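Local coordinates for monosaccharide ABC transporter substrate-binding protein, CUT2 family (Acidothermus cellulolyticus, PDB 4RU1), which probably captures carbohydrates or related polyols for uptake by an ABC importer, and holds myo-inositol between its two lobes in this crystal, at residues Ala45-Asp50 with Tyr258-Asp262; Ile102-Ala106 with Ser263-Ile268; Ala138-Lys144 with Thr168-Gln172. All coordinates share one frame. Residue numbers count along the deposited sequence, not the author numbering.

Contact 1. Residues Ala45-Asp50 with Tyr258-Asp262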
ATOM      1  N   ALA A  45     -11.876 -11.109   7.600  1.00 14.76           N
ATOM      2  CA  ALA A  45     -12.235 -11.131   9.067  1.00 20.53           C
ATOM      3  C   ALA A  45     -13.515 -10.304   9.268  1.00 20.18           C
ATOM      4  O   ALA A  45     -14.424 -10.676  10.066  1.00 19.54           O
ATOM      5  CB  ALA A  45     -11.103 -10.574   9.909  1.00 18.51           C
ATOM      6  N   ALA A  46     -13.633  -9.188   8.517  1.00 14.88           N
ATOM      7  CA  ALA A  46     -14.862  -8.391   8.510  1.00 14.47           C
ATOM      8  C   ALA A  46     -16.032  -9.117   7.896  1.00 15.06           C
ATOM      9  O   ALA A  46     -17.180  -9.067   8.421  1.00 17.28           O
ATOM     10  CB  ALA A  46     -14.707  -7.068   7.794  1.00 16.26           C
ATOM     11  N   ALA A  47     -15.744  -9.801   6.814  1.00 15.79           N
ATOM     12  CA  ALA A  47     -16.770 -10.409   5.977  1.00 22.20           C
ATOM     13  C   ALA A  47     -17.406 -11.569   6.795  1.00 21.73           C
ATOM     14  O   ALA A  47     -18.653 -11.745   6.766  1.00 18.49           O
ATOM     15  CB  ALA A  47     -16.184 -10.838   4.573  1.00 17.14           C
ATOM     16  N   ALA A  48     -16.562 -12.326   7.519  1.00 16.49           N
ATOM     17  CA  ALA A  48     -17.007 -13.412   8.410  1.00 16.53           C
ATOM     18  C   ALA A  48     -18.034 -12.914   9.464  1.00 25.26           C
ATOM     19  O   ALA A  48     -18.943 -13.598   9.811  1.00 24.10           O
ATOM     20  CB  ALA A  48     -15.822 -14.057   9.063  1.00 20.74           C
ATOM     21  N   LYS A  49     -17.877 -11.683   9.936  1.00 18.93           N
ATOM     22  CA  LYS A  49     -18.707 -11.124  11.024  1.00 17.41           C
ATOM     23  C   LYS A  49     -19.939 -10.459  10.467  1.00 18.09           C
ATOM     24  O   LYS A  49     -20.940 -10.313  11.174  1.00 20.37           O
ATOM     25  CB  LYS A  49     -17.873 -10.120  11.875  1.00 19.68           C
ATOM     26  CG  LYS A  49     -16.699 -10.784  12.614  1.00 24.48           C
ATOM     27  CD  LYS A  49     -16.023  -9.971  13.703  1.00 28.98           C
ATOM     28  CE  LYS A  49     -15.621  -8.629  13.182  1.00 25.25           C
ATOM     29  NZ  LYS A  49     -14.894  -7.740  14.124  1.00 21.63           N
ATOM     30  N   ASP A  50     -19.873 -10.017   9.213  1.00 17.63           N
ATOM     31  CA  ASP A  50     -20.921  -9.153   8.635  1.00 22.43           C
ATOM     32  C   ASP A  50     -21.828  -9.895   7.675  1.00 16.19           C
ATOM     33  O   ASP A  50     -22.611  -9.277   6.951  1.00 19.10           O
ATOM     34  CB  ASP A  50     -20.244  -7.984   7.914  1.00 16.44           C
ATOM     35  CG  ASP A  50     -19.513  -7.075   8.840  1.00 17.38           C
ATOM     36  OD1 ASP A  50     -19.632  -7.215  10.069  1.00 19.14           O
ATOM     37  OD2 ASP A  50     -18.739  -6.220   8.370  1.00 17.10           O
ATOM     38  N   TYR A 258     -10.132  -4.688   6.224  1.00 12.59           N
ATOM     39  CA  TYR A 258     -11.217  -4.826   7.162  1.00 12.69           C
ATOM     40  C   TYR A 258     -12.240  -3.722   7.086  1.00 12.75           C
ATOM     41  O   TYR A 258     -13.470  -3.943   7.037  1.00 15.32           O
ATOM     42  CB  TYR A 258     -10.661  -4.984   8.620  1.00 13.14           C
ATOM     43  CG  TYR A 258     -11.735  -5.116   9.676  1.00 14.71           C
ATOM     44  CD1 TYR A 258     -12.342  -3.988  10.219  1.00 15.69           C
ATOM     45  CD2 TYR A 258     -12.102  -6.375  10.184  1.00 15.01           C
ATOM     46  CE1 TYR A 258     -13.324  -4.097  11.215  1.00 17.01           C
ATOM     47  CE2 TYR A 258     -13.064  -6.494  11.186  1.00 15.20           C
ATOM     48  CZ  TYR A 258     -13.674  -5.366  11.689  1.00 17.26           C
ATOM     49  OH  TYR A 258     -14.588  -5.515  12.727  1.00 20.13           O
ATOM     50  N   GLU A 259     -11.753  -2.499   7.113  1.00 12.42           N
ATOM     51  CA  GLU A 259     -12.686  -1.393   7.097  1.00 15.99           C
ATOM     52  C   GLU A 259     -13.396  -1.190   5.762  1.00 15.28           C
ATOM     53  O   GLU A 259     -14.556  -0.701   5.719  1.00 13.52           O
ATOM     54  CB  GLU A 259     -12.011  -0.093   7.475  1.00 14.44           C
ATOM     55  CG  GLU A 259     -11.474  -0.026   8.940  1.00 14.89           C
ATOM     56  CD  GLU A 259     -12.573  -0.257  10.020  1.00 16.67           C
ATOM     57  OE1 GLU A 259     -13.722   0.111   9.706  1.00 19.46           O
ATOM     58  OE2 GLU A 259     -12.255  -0.713  11.123  1.00 20.01           O
ATOM     59  N   ALA A 260     -12.707  -1.527   4.671  1.00 14.12           N
ATOM     60  CA  ALA A 260     -13.351  -1.445   3.364  1.00 18.77           C
ATOM     61  C   ALA A 260     -14.638  -2.235   3.404  1.00 17.60           C
ATOM     62  O   ALA A 260     -15.667  -1.781   2.967  1.00 16.67           O
ATOM     63  CB  ALA A 260     -12.453  -1.994   2.260  1.00 17.30           C
ATOM     64  N   VAL A 261     -14.597  -3.408   4.009  1.00 14.54           N
ATOM     65  CA  VAL A 261     -15.757  -4.279   4.092  1.00 13.60           C
ATOM     66  C   VAL A 261     -16.734  -3.768   5.175  1.00 12.60           C
ATOM     67  O   VAL A 261     -17.945  -3.633   4.909  1.00 14.54           O
ATOM     68  CB  VAL A 261     -15.401  -5.739   4.293  1.00 13.83           C
ATOM     69  CG1 VAL A 261     -16.646  -6.559   4.569  1.00 18.25           C
ATOM     70  CG2 VAL A 261     -14.646  -6.232   3.088  1.00 14.87           C
ATOM     71  N   ASP A 262     -16.259  -3.580   6.398  1.00 15.02           N
ATOM     72  CA  ASP A 262     -17.135  -3.244   7.529  1.00 13.31           C
ATOM     73  C   ASP A 262     -17.822  -1.899   7.385  1.00 16.01           C
ATOM     74  O   ASP A 262     -18.971  -1.740   7.857  1.00 15.47           O
ATOM     75  CB  ASP A 262     -16.344  -3.354   8.839  1.00 16.25           C
ATOM     76  CG  ASP A 262     -17.232  -3.529  10.033  1.00 16.53           C
ATOM     77  OD1 ASP A 262     -17.960  -4.545  10.093  1.00 20.92           O
ATOM     78  OD2 ASP A 262     -17.173  -2.724  10.999  1.00 16.36           O
TER
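Tyr-258, Ala-46 and Val-261 carry most of the interface between two helices of the N-terminal lobe. Over these short segments, the axes of helix 45-49 and helix 258-262 approach to 8.4 Å at 27°, so the helices run side by side in nearly the same direction. Alanine at position 46 lets the backbones come this near: the CA atoms of Ala-46 and Tyr-258 are only 5.3 Å apart. The CA-to-CB bond of Ala-46 points toward the other helix, and its CB lies 3.4 Å from the carbonyl O of Tyr-258.

The Tyr-258 side chain, in the t rotamer, swings over helix 45-49. Ala-46 CB sits above one face of its ring in a CH-pi contact, 4.0 Å from the centroid. At the far end of the ring, Lys-49 NZ reaches in near the ring plane and donates a hydrogen bond to Tyr-258 OH at 2.6 Å. Val-261, one helical turn along, fills the deeper side: its CG1 lies 3.8 Å from Ala-46 CB and 4.3 Å from Ala-47 CB. Val-261 and Ala-47 continue down onto strand 52-58, touching Leu-54 and Val-52 respectively, so this side of the interface rests on the sheet of the parallel alpha/beta lobe.

At the C-terminal end of segment 45-50, Asp-50 OD2 comes within 2.5 Å of Asp-262 OD1. Two charged carboxylates would repel at that distance, so one of the acids is probably protonated. The interface thus combines an apolar, alanine-lined seam with a polar margin in which an acid proton is probably shared.

Contact 2. Residues Ile102-Ala106 with Ser263-Ile268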
ATOM      1  N   ILE A 102     -24.765   1.569  -6.716  1.00 17.95           N
ATOM      2  CA  ILE A 102     -23.958   0.689  -5.874  1.00 16.85           C
ATOM      3  C   ILE A 102     -23.015   1.514  -5.047  1.00 16.27           C
ATOM      4  O   ILE A 102     -22.331   2.341  -5.588  1.00 19.54           O
ATOM      5  CB  ILE A 102     -23.150  -0.337  -6.712  1.00 20.49           C
ATOM      6  CG1 ILE A 102     -24.136  -1.187  -7.552  1.00 22.97           C
ATOM      7  CG2 ILE A 102     -22.236  -1.148  -5.832  1.00 19.47           C
ATOM      8  CD1 ILE A 102     -23.466  -2.008  -8.632  1.00 20.30           C
ATOM      9  N   PRO A 103     -23.047   1.364  -3.698  1.00 17.70           N
ATOM     10  CA  PRO A 103     -22.133   2.160  -2.870  1.00 14.64           C
ATOM     11  C   PRO A 103     -20.687   1.711  -3.042  1.00 17.04           C
ATOM     12  O   PRO A 103     -20.416   0.477  -3.118  1.00 15.91           O
ATOM     13  CB  PRO A 103     -22.603   1.857  -1.473  1.00 15.71           C
ATOM     14  CG  PRO A 103     -23.180   0.525  -1.513  1.00 18.15           C
ATOM     15  CD  PRO A 103     -23.882   0.493  -2.862  1.00 20.14           C
ATOM     16  N   VAL A 104     -19.789   2.683  -3.146  0.50 14.93           N
ATOM     17  CA  VAL A 104     -18.369   2.358  -3.264  0.50 20.26           C
ATOM     18  C   VAL A 104     -17.555   3.012  -2.157  0.50 14.75           C
ATOM     19  O   VAL A 104     -17.828   4.144  -1.700  0.50 16.77           O
ATOM     20  CB  VAL A 104     -17.795   2.755  -4.621  0.50 14.31           C
ATOM     21  CG1 VAL A 104     -17.934   4.236  -4.762  0.50 27.05           C
ATOM     22  CG2 VAL A 104     -16.350   2.334  -4.737  0.50 16.10           C
ATOM     23  N   VAL A 105     -16.597   2.233  -1.706  1.00 13.53           N
ATOM     24  CA  VAL A 105     -15.556   2.666  -0.778  1.00 14.66           C
ATOM     25  C   VAL A 105     -14.238   2.462  -1.470  1.00 18.64           C
ATOM     26  O   VAL A 105     -14.059   1.448  -2.137  1.00 16.99           O
ATOM     27  CB  VAL A 105     -15.651   1.972   0.569  1.00 17.36           C
ATOM     28  CG1 VAL A 105     -14.447   2.270   1.488  1.00 20.63           C
ATOM     29  CG2 VAL A 105     -16.941   2.437   1.273  1.00 15.78           C
ATOM     30  N   ALA A 106     -13.332   3.449  -1.343  1.00 13.40           N
ATOM     31  CA  ALA A 106     -11.981   3.376  -1.932  1.00 12.32           C
ATOM     32  C   ALA A 106     -10.978   3.085  -0.836  1.00 11.55           C
ATOM     33  O   ALA A 106     -11.240   3.363   0.342  1.00 13.24           O
ATOM     34  CB  ALA A 106     -11.630   4.582  -2.747  1.00 15.37           C
ATOM     35  N   SER A 263     -17.178  -0.931   6.754  1.00 14.98           N
ATOM     36  CA  SER A 263     -17.752   0.344   6.469  1.00 12.60           C
ATOM     37  C   SER A 263     -18.909   0.213   5.498  1.00 12.25           C
ATOM     38  O   SER A 263     -19.901   0.944   5.626  1.00 14.23           O
ATOM     39  CB  SER A 263     -16.704   1.364   6.044  1.00 14.91           C
ATOM     40  OG  SER A 263     -16.312   1.190   4.673  1.00 16.62           O
ATOM     41  N   LEU A 264     -18.753  -0.652   4.491  1.00 13.14           N
ATOM     42  CA  LEU A 264     -19.894  -0.889   3.586  1.00 14.96           C
ATOM     43  C   LEU A 264     -21.063  -1.528   4.347  1.00 12.49           C
ATOM     44  O   LEU A 264     -22.253  -1.185   4.125  1.00 14.36           O
ATOM     45  CB  LEU A 264     -19.481  -1.760   2.387  1.00 11.65           C
ATOM     46  CG  LEU A 264     -18.698  -1.026   1.343  1.00 12.45           C
ATOM     47  CD1 LEU A 264     -18.022  -1.922   0.298  1.00 14.82           C
ATOM     48  CD2 LEU A 264     -19.648  -0.114   0.609  1.00 17.41           C
ATOM     49  N   TRP A 265     -20.744  -2.366   5.311  1.00 15.31           N
ATOM     50  CA  TRP A 265     -21.799  -3.015   6.111  1.00 14.19           C
ATOM     51  C   TRP A 265     -22.500  -1.928   6.951  1.00 16.85           C
ATOM     52  O   TRP A 265     -23.728  -1.909   6.999  1.00 17.29           O
ATOM     53  CB  TRP A 265     -21.275  -4.189   6.951  1.00 13.23           C
ATOM     54  CG  TRP A 265     -22.237  -4.751   7.976  1.00 19.07           C
ATOM     55  CD1 TRP A 265     -23.032  -5.863   7.819  1.00 22.97           C
ATOM     56  CD2 TRP A 265     -22.479  -4.244   9.294  1.00 20.18           C
ATOM     57  NE1 TRP A 265     -23.749  -6.100   9.002  1.00 20.84           N
ATOM     58  CE2 TRP A 265     -23.449  -5.089   9.893  1.00 23.92           C
ATOM     59  CE3 TRP A 265     -21.988  -3.145  10.013  1.00 25.33           C
ATOM     60  CZ2 TRP A 265     -23.907  -4.874  11.181  1.00 22.37           C
ATOM     61  CZ3 TRP A 265     -22.451  -2.932  11.300  1.00 29.72           C
ATOM     62  CH2 TRP A 265     -23.421  -3.776  11.853  1.00 22.66           C
ATOM     63  N   LEU A 266     -21.783  -1.014   7.583  1.00 14.83           N
ATOM     64  CA  LEU A 266     -22.410   0.076   8.302  1.00 13.34           C
ATOM     65  C   LEU A 266     -23.259   1.011   7.433  1.00 15.96           C
ATOM     66  O   LEU A 266     -24.375   1.450   7.803  1.00 15.83           O
ATOM     67  CB  LEU A 266     -21.302   0.931   8.987  1.00 20.27           C
ATOM     68  CG  LEU A 266     -20.708   0.496  10.316  1.00 17.66           C
ATOM     69  CD1 LEU A 266     -19.430   1.292  10.626  1.00 18.33           C
ATOM     70  CD2 LEU A 266     -21.753   0.735  11.429  1.00 18.00           C
ATOM     71  N   TYR A 267     -22.790   1.307   6.238  1.00 14.74           N
ATOM     72  CA  TYR A 267     -23.558   2.143   5.319  1.00 15.06           C
ATOM     73  C   TYR A 267     -24.858   1.451   4.901  1.00 15.61           C
ATOM     74  O   TYR A 267     -25.892   2.081   4.844  1.00 16.44           O
ATOM     75  CB  TYR A 267     -22.752   2.494   4.063  1.00 13.00           C
ATOM     76  CG  TYR A 267     -23.467   3.452   3.173  1.00 16.88           C
ATOM     77  CD1 TYR A 267     -23.516   4.804   3.477  1.00 15.45           C
ATOM     78  CD2 TYR A 267     -24.062   3.026   2.014  1.00 18.95           C
ATOM     79  CE1 TYR A 267     -24.169   5.721   2.652  1.00 16.86           C
ATOM     80  CE2 TYR A 267     -24.720   3.943   1.171  1.00 15.93           C
ATOM     81  CZ  TYR A 267     -24.765   5.281   1.503  1.00 19.97           C
ATOM     82  OH  TYR A 267     -25.401   6.233   0.644  1.00 23.72           O
ATOM     83  N   ILE A 268     -24.750   0.189   4.480  1.00 13.97           N
ATOM     84  CA  ILE A 268     -25.898  -0.512   3.908  1.00 13.68           C
ATOM     85  C   ILE A 268     -26.916  -0.771   5.015  1.00 18.43           C
ATOM     86  O   ILE A 268     -28.134  -0.600   4.801  1.00 18.96           O
ATOM     87  CB  ILE A 268     -25.430  -1.805   3.208  1.00 15.78           C
ATOM     88  CG1 ILE A 268     -24.655  -1.526   1.937  1.00 20.86           C
ATOM     89  CG2 ILE A 268     -26.611  -2.739   2.884  1.00 17.07           C
ATOM     90  CD1 ILE A 268     -23.795  -2.706   1.519  1.00 24.01           C
TER
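Residues 102-106 are extended throughout, with strand geometry from Val-104 on, while 263-268 is regular helix, held by Tyr-267 N to Ser-263 O at 3.0 Å and Ile-268 N to Leu-264 O at 2.9 Å. The backbones come nearest at Val-105 and Leu-264, with CA atoms 7.1 Å apart. That leaves room for one layer of interleaved side chains, and no hydrogen bond crosses.

In the extended segment, Pro-103 and Val-105 face the helix, whereas Val-104 between them points away. Leu-264 bridges the two: its CD2 lies 4.1 Å from Pro-103 CB and 3.8 Å from Val-105 CG2. The proline ring also meets the next turn, with CB 4.0 Å from Tyr-267 CD2 and CG 4.3 Å from Ile-268 CG1. Val-105 CG2 touches Ser-263 OG at 3.7 Å, a hydroxyl already hydrogen-bonded to Glu-259 O in its own helix.

This is helix-on-sheet packing in a Rossmann-like lobe. Strand 104-107 runs between strands 79-82 and 121-124, and helix 253-270 spans several strands: Leu-264 and Ile-268 reach Ile-23 and Leu-21 of strand 21-27, while Ser-263 touches Met-121 and Phe-123 of strand 121-124.

Contact 3. Residues Ala138-Lys144 with Thr168-Gln172; sequences ATSEGFK and TFKGQ
Two helix-to-strand connections meet side by side in the C-terminal lobe. Strand 145-150, helix 156-168 and parallel strand 172-177 form a beta-alpha-beta crossover; the contact joins the loop entering its first strand, after helix 127-140, to the loop leaving its helix. Residues 138-140 are helical. Gly-142 (94/11) closes a Schellman motif, with Phe-143 N to Ala-138 O and Gly-142 N to Thr-139 O both 3.1 Å; Phe-143 (-79/147) and Lys-144 (-115/-23) follow. Opposite, Phe-169 (-69/122) leaves its helix, then Lys-170 (-72/-26) and Gly-171 (-89/-155). Thr-139 CA lies 5.7 Å from Phe-169 CA, Lys-144 CA 4.7 Å from Gly-171 CA.

Phe-169, chi1 t and chi2 65°, packs its ring against the first connection: CE1 is 3.7 Å from Ala-138 CB and 4.1 Å from Phe-143 CB, CZ 3.4 Å from Phe-143 O and, edge-on, 3.6 Å from Lys-144 C. Thr-139 OG1 (chi1 m), also bonded to Gly-135 O, accepts a nearly straight hydrogen bond from Lys-170 N (2.9 Å). Gln-172 N donates to Lys-144 O (2.9 Å); Gly-171 CA lies 3.5 Å from that oxygen, where a CB would clash. One water donates to Phe-143 O (2.7 Å) and lies 3.0 Å from Thr-139 OG1.

Lys-170 and Gln-172 NH and the Phe-143 and Lys-144 carbonyls thus find partners in the facing connection or the water, Gly-171 N only weakly (3.1 Å to the water).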
ATOM      1  N   ALA A 138      14.915  10.651   7.587  1.00 16.87           N
ATOM      2  CA  ALA A 138      16.193  10.279   6.987  1.00 18.43           C
ATOM      3  C   ALA A 138      17.259  11.368   7.197  1.00 18.32           C
ATOM      4  O   ALA A 138      18.412  11.062   7.456  1.00 18.34           O
ATOM      5  CB  ALA A 138      15.968   9.973   5.525  1.00 14.46           C
ATOM      6  N   THR A 139      16.865  12.624   7.066  1.00 15.41           N
ATOM      7  CA  THR A 139      17.780  13.755   7.236  1.00 16.63           C
ATOM      8  C   THR A 139      18.249  13.806   8.693  1.00 25.42           C
ATOM      9  O   THR A 139      19.451  13.945   8.977  1.00 21.42           O
ATOM     10  CB  THR A 139      17.053  15.043   6.845  1.00 21.69           C
ATOM     11  OG1 THR A 139      16.896  15.071   5.429  1.00 22.01           O
ATOM     12  CG2 THR A 139      17.902  16.252   7.265  1.00 26.61           C
ATOM     13  N   SER A 140      17.311  13.595   9.607  1.00 21.65           N
ATOM     14  CA  SER A 140      17.633  13.553  11.041  1.00 20.98           C
ATOM     15  C   SER A 140      18.576  12.396  11.428  1.00 26.58           C
ATOM     16  O   SER A 140      19.410  12.570  12.285  1.00 29.85           O
ATOM     17  CB  SER A 140      16.338  13.420  11.847  1.00 21.41           C
ATOM     18  OG  SER A 140      15.515  14.544  11.615  1.00 39.01           O
ATOM     19  N   GLU A 141      18.472  11.245  10.775  1.00 20.76           N
ATOM     20  CA  GLU A 141      19.347  10.114  11.006  1.00 27.82           C
ATOM     21  C   GLU A 141      20.690  10.220  10.294  1.00 19.81           C
ATOM     22  O   GLU A 141      21.479   9.255  10.375  1.00 21.02           O
ATOM     23  CB  GLU A 141      18.661   8.840  10.549  1.00 23.31           C
ATOM     24  CG  GLU A 141      17.359   8.576  11.287  1.00 21.62           C
ATOM     25  CD  GLU A 141      16.487   7.476  10.727  1.00 16.67           C
ATOM     26  OE1 GLU A 141      16.546   7.226   9.523  1.00 22.38           O
ATOM     27  OE2 GLU A 141      15.680   6.922  11.544  1.00 21.29           O
ATOM     28  N   GLY A 142      20.946  11.335   9.610  1.00 18.04           N
ATOM     29  CA  GLY A 142      22.292  11.698   9.109  1.00 26.84           C
ATOM     30  C   GLY A 142      22.541  11.255   7.685  1.00 30.42           C
ATOM     31  O   GLY A 142      23.663  11.278   7.175  1.00 24.01           O
ATOM     32  N   PHE A 143      21.506  10.818   7.015  1.00 20.56           N
ATOM     33  CA  PHE A 143      21.731  10.351   5.617  1.00 18.47           C
ATOM     34  C   PHE A 143      21.843  11.512   4.682  1.00 17.81           C
ATOM     35  O   PHE A 143      21.183  12.560   4.893  1.00 21.45           O
ATOM     36  CB  PHE A 143      20.570   9.388   5.222  1.00 16.64           C
ATOM     37  CG  PHE A 143      20.541   8.131   6.069  1.00 15.99           C
ATOM     38  CD1 PHE A 143      21.556   7.196   5.918  1.00 16.90           C
ATOM     39  CD2 PHE A 143      19.557   7.858   7.011  1.00 16.98           C
ATOM     40  CE1 PHE A 143      21.579   6.002   6.632  1.00 16.22           C
ATOM     41  CE2 PHE A 143      19.582   6.684   7.738  1.00 17.98           C
ATOM     42  CZ  PHE A 143      20.605   5.746   7.581  1.00 18.46           C
ATOM     43  N   LYS A 144      22.657  11.338   3.650  1.00 17.40           N
ATOM     44  CA  LYS A 144      22.968  12.399   2.685  1.00 19.83           C
ATOM     45  C   LYS A 144      22.490  12.153   1.249  1.00 14.68           C
ATOM     46  O   LYS A 144      22.504  13.074   0.487  1.00 19.48           O
ATOM     47  CB  LYS A 144      24.504  12.593   2.588  1.00 24.59           C
ATOM     48  CG  LYS A 144      25.283  12.842   3.900  1.00 40.29           C
ATOM     49  CD  LYS A 144      24.847  14.109   4.642  1.00 50.39           C
ATOM     50  CE  LYS A 144      25.561  14.231   5.997  1.00 36.41           C
ATOM     51  NZ  LYS A 144      24.664  14.782   7.054  1.00 49.88           N
ATOM     52  N   THR A 168      11.183  16.931   1.567  1.00 15.66           N
ATOM     53  CA  THR A 168      11.781  17.160   2.889  1.00 14.69           C
ATOM     54  C   THR A 168      13.209  16.643   3.093  1.00 14.93           C
ATOM     55  O   THR A 168      13.857  17.064   4.086  1.00 17.69           O
ATOM     56  CB  THR A 168      10.921  16.543   3.962  1.00 12.97           C
ATOM     57  OG1 THR A 168      10.759  15.162   3.628  1.00 15.87           O
ATOM     58  CG2 THR A 168       9.549  17.201   4.013  1.00 16.61           C
ATOM     59  N   PHE A 169      13.689  15.686   2.298  1.00 15.20           N
ATOM     60  CA  PHE A 169      15.073  15.149   2.469  1.00 15.89           C
ATOM     61  C   PHE A 169      16.056  16.273   2.054  1.00 23.99           C
ATOM     62  O   PHE A 169      16.032  16.751   0.943  1.00 19.94           O
ATOM     63  CB  PHE A 169      15.284  13.929   1.585  1.00 16.19           C
ATOM     64  CG  PHE A 169      16.625  13.251   1.847  1.00 13.59           C
ATOM     65  CD1 PHE A 169      16.874  12.652   3.086  1.00 22.20           C
ATOM     66  CD2 PHE A 169      17.593  13.261   0.872  1.00 13.85           C
ATOM     67  CE1 PHE A 169      18.077  12.027   3.308  1.00 19.68           C
ATOM     68  CE2 PHE A 169      18.842  12.653   1.109  1.00 15.48           C
ATOM     69  CZ  PHE A 169      19.064  12.061   2.282  1.00 18.12           C
ATOM     70  N   LYS A 170      16.933  16.665   2.965  1.00 20.80           N
ATOM     71  CA  LYS A 170      17.813  17.787   2.678  1.00 25.96           C
ATOM     72  C   LYS A 170      18.916  17.496   1.666  1.00 35.63           C
ATOM     73  O   LYS A 170      19.341  18.372   0.927  1.00 30.27           O
ATOM     74  CB  LYS A 170      18.323  18.450   3.974  1.00 27.57           C
ATOM     75  CG  LYS A 170      17.130  18.946   4.775  1.00 34.00           C
ATOM     76  CD  LYS A 170      17.488  19.719   6.034  1.00 47.84           C
ATOM     77  CE  LYS A 170      16.217  20.358   6.575  1.00 42.33           C
ATOM     78  NZ  LYS A 170      16.275  20.488   8.052  1.00104.19           N
ATOM     79  N   GLY A 171      19.308  16.246   1.567  1.00 26.23           N
ATOM     80  CA  GLY A 171      20.403  15.829   0.695  1.00 17.42           C
ATOM     81  C   GLY A 171      20.034  15.455  -0.727  1.00 23.11           C
ATOM     82  O   GLY A 171      19.040  15.908  -1.260  1.00 24.10           O
ATOM     83  N   GLN A 172      20.845  14.630  -1.362  1.00 19.76           N
ATOM     84  CA  GLN A 172      20.591  14.198  -2.732  1.00 18.86           C
ATOM     85  C   GLN A 172      19.539  13.112  -2.807  1.00 19.13           C
ATOM     86  O   GLN A 172      19.404  12.274  -1.922  1.00 15.57           O
ATOM     87  CB  GLN A 172      21.889  13.635  -3.326  1.00 25.48           C
ATOM     88  CG  GLN A 172      21.859  13.568  -4.829  1.00 36.99           C
ATOM     89  CD  GLN A 172      23.126  12.987  -5.420  1.00112.32           C
ATOM     90  OE1 GLN A 172      24.154  12.793  -4.730  1.00 38.83           O
ATOM     91  NE2 GLN A 172      23.056  12.688  -6.719  1.00 32.87           N
TER
HETATM   92  O   HOH W   1      19.629  14.727   4.242  1.00 30.03           O

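Overall arrangement
Contacts 1 and 2 share helix 253-270 in the N-terminal lobe: its 258-262 part meets helix 35-49, and the next turns lie on the sheet. Their centres are 11 Å apart, and they touch where Asp-50 CB packs 3.5 Å from Trp-265 CD1; along the chain their segments alternate. Contact 3 is in the other lobe, with its centre about 40 and 41 Å from those of contacts 1 and 2, and nearest atoms about 27 and 25 Å away. The myo-inositol site uses none of the contact residues, but two of the helices involved, 35-49 and 156-168, contribute to it: the first starts with Phe-35 and Trp-36, and the second carries Gln-157, Leu-158 and Arg-161.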